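Peptidoglycan glycosyltransferase (Eggerthella lenta, PDB 4MNR) belongs to the penicillin-binding proteins, carrying a domain of the beta-lactamase clan together with a dimerisation-type domain nearer its N-terminus. Local coordinates at residues A[132-137]-A[142-147]; A[136-141]-A[331-336]. All blocks are in the same frame, centred on the assembly; numbering follows the deposited sequence. Where two conformers were deposited one is given.

Interaction 1. Residues A[132-137]-A[142-147]; sequences CVVMDP and ILAMAS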
loop_
_atom_site.group_PDB
_atom_site.type_symbol
_atom_site.label_atom_id
_atom_site.label_comp_id
_atom_site.label_asym_id
_atom_site.label_seq_id
_atom_site.Cartn_x
_atom_site.Cartn_y
_atom_site.Cartn_z
ATOM N N CYS A 132 5.533 1.211 4.007
ATOM C CA CYS A 132 5.271 2.376 3.173
ATOM C C CYS A 132 5.582 2.057 1.719
ATOM O O CYS A 132 6.627 1.469 1.427
ATOM C CB CYS A 132 6.124 3.541 3.661
ATOM S SG CYS A 132 5.927 5.049 2.674
ATOM N N VAL A 133 4.671 2.421 0.812
ATOM C CA VAL A 133 4.891 2.247 -0.619
ATOM C C VAL A 133 4.671 3.595 -1.308
ATOM O O VAL A 133 3.701 4.283 -1.014
ATOM C CB VAL A 133 3.920 1.198 -1.217
ATOM C CG1 VAL A 133 4.027 1.170 -2.751
ATOM C CG2 VAL A 133 4.178 -0.189 -0.621
ATOM N N VAL A 134 5.592 3.982 -2.192
ATOM C CA VAL A 134 5.456 5.210 -2.963
ATOM C C VAL A 134 5.484 4.784 -4.419
ATOM O O VAL A 134 6.360 4.028 -4.825
ATOM C CB VAL A 134 6.629 6.178 -2.712
ATOM C CG1 VAL A 134 6.466 7.430 -3.535
ATOM C CG2 VAL A 134 6.734 6.545 -1.232
HETATM N N MSE A 135 4.529 5.284 -5.193
HETATM C CA MSE A 135 4.386 4.894 -6.591
HETATM C C MSE A 135 4.274 6.109 -7.489
HETATM O O MSE A 135 3.854 7.190 -7.056
HETATM C CB MSE A 135 3.123 4.044 -6.778
HETATM C CG MSE A 135 3.056 2.817 -5.898
HETATM SE SE MSE A 135 1.691 1.558 -6.478
HETATM C CE MSE A 135 2.695 0.809 -7.945
ATOM N N ASP A 136 4.647 5.921 -8.751
ATOM C CA ASP A 136 4.325 6.897 -9.793
ATOM C C ASP A 136 3.007 6.445 -10.403
ATOM O O ASP A 136 2.945 5.394 -11.032
ATOM C CB ASP A 136 5.410 6.920 -10.873
ATOM C CG ASP A 136 5.104 7.916 -11.997
ATOM O OD1 ASP A 136 3.952 8.410 -12.101
ATOM O OD2 ASP A 136 6.019 8.214 -12.797
ATOM N N PRO A 137 1.941 7.236 -10.224
ATOM C CA PRO A 137 0.625 6.763 -10.668
ATOM C C PRO A 137 0.499 6.676 -12.184
ATOM O O PRO A 137 -0.398 6.014 -12.688
ATOM C CB PRO A 137 -0.343 7.819 -10.106
ATOM C CG PRO A 137 0.503 9.043 -9.950
ATOM C CD PRO A 137 1.887 8.573 -9.608
ATOM N N ILE A 142 7.401 1.610 -8.847
ATOM C CA ILE A 142 7.555 1.718 -7.399
ATOM C C ILE A 142 8.808 2.521 -7.045
ATOM O O ILE A 142 9.937 2.093 -7.308
ATOM C CB ILE A 142 7.577 0.336 -6.754
ATOM C CG1 ILE A 142 6.203 -0.316 -6.959
ATOM C CG2 ILE A 142 7.869 0.446 -5.272
ATOM C CD1 ILE A 142 6.149 -1.671 -6.508
ATOM N N LEU A 143 8.599 3.702 -6.470
ATOM C CA LEU A 143 9.704 4.612 -6.151
ATOM C C LEU A 143 10.298 4.344 -4.768
ATOM O O LEU A 143 11.451 4.682 -4.515
ATOM C CB LEU A 143 9.232 6.072 -6.231
ATOM C CG LEU A 143 8.512 6.480 -7.529
ATOM C CD1 LEU A 143 8.099 7.950 -7.490
ATOM C CD2 LEU A 143 9.375 6.242 -8.773
ATOM N N ALA A 144 9.494 3.774 -3.869
ATOM C CA ALA A 144 9.961 3.340 -2.549
ATOM C C ALA A 144 9.073 2.204 -2.046
ATOM O O ALA A 144 7.878 2.169 -2.302
ATOM C CB ALA A 144 9.947 4.509 -1.525
HETATM N N MSE A 145 9.679 1.264 -1.332
HETATM C CA MSE A 145 8.944 0.157 -0.748
HETATM C C MSE A 145 9.714 -0.239 0.498
HETATM O O MSE A 145 10.821 -0.772 0.403
HETATM C CB MSE A 145 8.811 -1.007 -1.745
HETATM C CG MSE A 145 8.083 -2.207 -1.198
HETATM SE SE MSE A 145 7.669 -3.487 -2.624
HETATM C CE MSE A 145 5.895 -2.843 -3.027
ATOM N N ALA A 146 9.156 0.091 1.665
ATOM C CA ALA A 146 9.839 -0.107 2.959
ATOM C C ALA A 146 8.989 -0.867 3.963
ATOM O O ALA A 146 7.777 -0.675 4.039
ATOM C CB ALA A 146 10.240 1.228 3.570
ATOM N N SER A 147 9.642 -1.727 4.737
ATOM C CA SER A 147 8.988 -2.414 5.846
ATOM C C SER A 147 9.803 -2.160 7.109
ATOM O O SER A 147 11.017 -1.953 7.035
ATOM C CB SER A 147 8.915 -3.919 5.583
ATOM O OG SER A 147 8.275 -4.188 4.350
#

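Interaction 2. Residues A[136-141]-A[331-336]; sequences DPDTGA and IANDGV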
loop_
_atom_site.group_PDB
_atom_site.type_symbol
_atom_site.label_atom_id
_atom_site.label_comp_id
_atom_site.label_asym_id
_atom_site.label_seq_id
_atom_site.Cartn_x
_atom_site.Cartn_y
_atom_site.Cartn_z
ATOM N N ASP A 136 4.647 5.921 -8.751
ATOM C CA ASP A 136 4.325 6.897 -9.793
ATOM C C ASP A 136 3.007 6.445 -10.403
ATOM O O ASP A 136 2.945 5.394 -11.032
ATOM C CB ASP A 136 5.410 6.920 -10.873
ATOM C CG ASP A 136 5.104 7.916 -11.997
ATOM O OD1 ASP A 136 3.952 8.410 -12.101
ATOM O OD2 ASP A 136 6.019 8.214 -12.797
ATOM N N PRO A 137 1.941 7.236 -10.224
ATOM C CA PRO A 137 0.625 6.763 -10.668
ATOM C C PRO A 137 0.499 6.676 -12.184
ATOM O O PRO A 137 -0.398 6.014 -12.688
ATOM C CB PRO A 137 -0.343 7.819 -10.106
ATOM C CG PRO A 137 0.503 9.043 -9.950
ATOM C CD PRO A 137 1.887 8.573 -9.608
ATOM N N ASP A 138 1.394 7.334 -12.908
ATOM C CA ASP A 138 1.283 7.363 -14.359
ATOM C C ASP A 138 1.899 6.127 -15.019
ATOM O O ASP A 138 1.575 5.807 -16.168
ATOM C CB ASP A 138 1.894 8.651 -14.919
ATOM C CG ASP A 138 1.070 9.888 -14.578
ATOM O OD1 ASP A 138 -0.170 9.847 -14.739
ATOM O OD2 ASP A 138 1.663 10.901 -14.144
ATOM N N THR A 139 2.770 5.426 -14.293
ATOM C CA THR A 139 3.461 4.270 -14.859
ATOM C C THR A 139 3.290 2.980 -14.084
ATOM O O THR A 139 3.442 1.906 -14.666
ATOM C CB THR A 139 4.985 4.470 -14.922
ATOM O OG1 THR A 139 5.481 4.682 -13.597
ATOM C CG2 THR A 139 5.362 5.648 -15.809
ATOM N N GLY A 140 3.006 3.087 -12.785
ATOM C CA GLY A 140 3.013 1.940 -11.894
ATOM C C GLY A 140 4.385 1.674 -11.283
ATOM O O GLY A 140 4.567 0.704 -10.541
ATOM N N ALA A 141 5.374 2.507 -11.611
ATOM C CA ALA A 141 6.716 2.297 -11.054
ATOM C C ALA A 141 6.728 2.511 -9.549
ATOM O O ALA A 141 6.165 3.478 -9.043
ATOM C CB ALA A 141 7.738 3.214 -11.721
ATOM N N ILE A 331 -7.213 6.765 -8.258
ATOM C CA ILE A 331 -7.777 8.099 -8.103
ATOM C C ILE A 331 -6.880 9.159 -8.749
ATOM O O ILE A 331 -7.367 10.098 -9.386
ATOM C CB ILE A 331 -8.058 8.402 -6.620
ATOM C CG1 ILE A 331 -9.031 7.347 -6.058
ATOM C CG2 ILE A 331 -8.625 9.804 -6.451
ATOM C CD1 ILE A 331 -10.311 7.183 -6.874
ATOM N N ALA A 332 -5.566 8.978 -8.625
ATOM C CA ALA A 332 -4.592 9.891 -9.200
ATOM C C ALA A 332 -4.535 9.865 -10.739
ATOM O O ALA A 332 -4.321 10.893 -11.378
ATOM C CB ALA A 332 -3.209 9.595 -8.609
ATOM N N ASN A 333 -4.744 8.689 -11.324
ATOM C CA ASN A 333 -4.482 8.464 -12.744
ATOM C C ASN A 333 -5.762 8.277 -13.547
ATOM O O ASN A 333 -5.852 7.367 -14.363
ATOM C CB ASN A 333 -3.583 7.227 -12.896
ATOM C CG ASN A 333 -2.973 7.083 -14.280
ATOM O OD1 ASN A 333 -2.545 8.060 -14.905
ATOM N ND2 ASN A 333 -2.911 5.851 -14.757
ATOM N N ASP A 334 -6.756 9.136 -13.303
ATOM C CA ASP A 334 -7.965 9.154 -14.129
ATOM C C ASP A 334 -8.713 7.812 -14.117
ATOM O O ASP A 334 -9.354 7.434 -15.106
ATOM C CB ASP A 334 -7.638 9.572 -15.576
ATOM C CG ASP A 334 -7.047 10.972 -15.662
ATOM O OD1 ASP A 334 -7.389 11.822 -14.808
ATOM O OD2 ASP A 334 -6.235 11.222 -16.584
ATOM N N GLY A 335 -8.604 7.092 -13.003
ATOM C CA GLY A 335 -9.373 5.878 -12.801
ATOM C C GLY A 335 -8.630 4.605 -13.164
ATOM O O GLY A 335 -9.117 3.503 -12.906
ATOM N N VAL A 336 -7.446 4.752 -13.753
ATOM C CA VAL A 336 -6.713 3.597 -14.278
ATOM C C VAL A 336 -5.627 3.176 -13.318
ATOM O O VAL A 336 -4.818 3.995 -12.891
ATOM C CB VAL A 336 -6.044 3.934 -15.615
ATOM C CG1 VAL A 336 -5.264 2.743 -16.140
ATOM C CG2 VAL A 336 -7.089 4.366 -16.628
HETATM O O HOH W 1 -2.093 3.928 -12.048
HETATM O O HOH W 2 -1.057 6.513 -17.384
#

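Interaction 1. Residues A[132-137]-A[142-147]
Val-134 meets two consecutive residues, Leu-143 and Ala-144. Its CB stands 3.9 Å from Ala-144 CB. The CG2 branch, beside the backbone N, presses on that same methyl, with 3.8 Å to Ala-144 CB. The CG1 branch is anti to the backbone N (chi1 179°), which turns it to Leu-143, 4.1 Å from its CB. The Val-134 and Leu-143 side chains cross at about a right angle. The carbonyl of Val-134 is held twice. Leu-143 N gives it the shorter bond, 2.8 Å to Val-134 O, bent to 143° at the hydrogen. Ala-144 N reaches Val-134 O at 3.3 Å and is straighter. Both donors come from the same face of the carbonyl plane. This is a classic beta bulge, set in the hairpin of strands 130-135 and 142-148 at one edge of a five-stranded antiparallel sheet. Val-134 N bonds back to Ala-144 O. Beyond the bulge the pairing is regular, and Cys-132 and Ala-146 exchange two bonds. On the other face, Val-133 CG2 lies 4.0 Å from CE of the selenomethionine Met-145, the two side chains pointing the same way. Helix 321-332 packs on Val-133, while helix 115-125 packs on Cys-132, Ala-144 and Ala-146.

Interaction 2. Residues A[136-141]-A[331-336]
Asn-333 holds its CG anti to the backbone N (chi1 -166°), which swings the amide to the carbonyl of Pro-137. That carbonyl oxygen sits over the flat face of the amide, with 3.2 Å between Pro-137 O and Asn-333 CG. The angle is too poor for a bond to ND2. Asp-138 turns its CG beside its own backbone N (chi1 -70°), and the carboxylate comes up to the amide oxygen, the two planes 71° apart. Asp-138 OD1 and Asn-333 OD1 are both acceptors, and Asp-138 was modelled in two conformers, so this approach is doubtful. Beside the polar groups, Pro-137 CB packs 3.7 Å from Ala-332 CB.

Two waters join the segments. Water 1 donates to Pro-137 O at 2.8 Å and to Val-336 O at 2.9 Å. Water 2 donates to Asp-138 O at 3.0 Å and accepts from Asn-333 ND2 at 3.3 Å. The same ND2 also bonds to Val-336 O, 3.3 Å away, which helps to fix the rotation of the amide. It meets that carbonyl from above its plane.

Turns shape both sides. In 136-141, Asp-136 OD1 accepts from Asp-138 N in an Asx turn, and an ST turn follows at Thr-139. After the helix ends, Asn-333 to Val-336 form a type I' beta turn. The contact thus sets the hairpin loop between strands 130-135 and 142-148 against the C-terminal end of helix 321-332, where the chain turns into strand 336-338. Val-426 of strand 425-431 touches both Pro-137 and Ala-332, and Met-417 of strand 409-418 packs on Ala-332 as well.

Both interactions belong to the hairpin of strands 130-135 and 142-148. Their ranges overlap at Asp-136 and Pro-137, of which Asp-136 touches in interaction 1 and Pro-137 in interaction 2. Interaction 1 is the buried part, near the centre of the chain. Direct backbone bonds and apolar side chains hold it, between strands close in sequence. Interaction 2 lies farther out and is only partly buried. It joins the hairpin loop to a helix end some 190 residues later, through a small apolar touch, a carbonyl over an amide and bridging waters. Helix 321-332 ties the two together: its earlier residues cover one face of the hairpin at Val-133, and its last turn meets the loop at Pro-137.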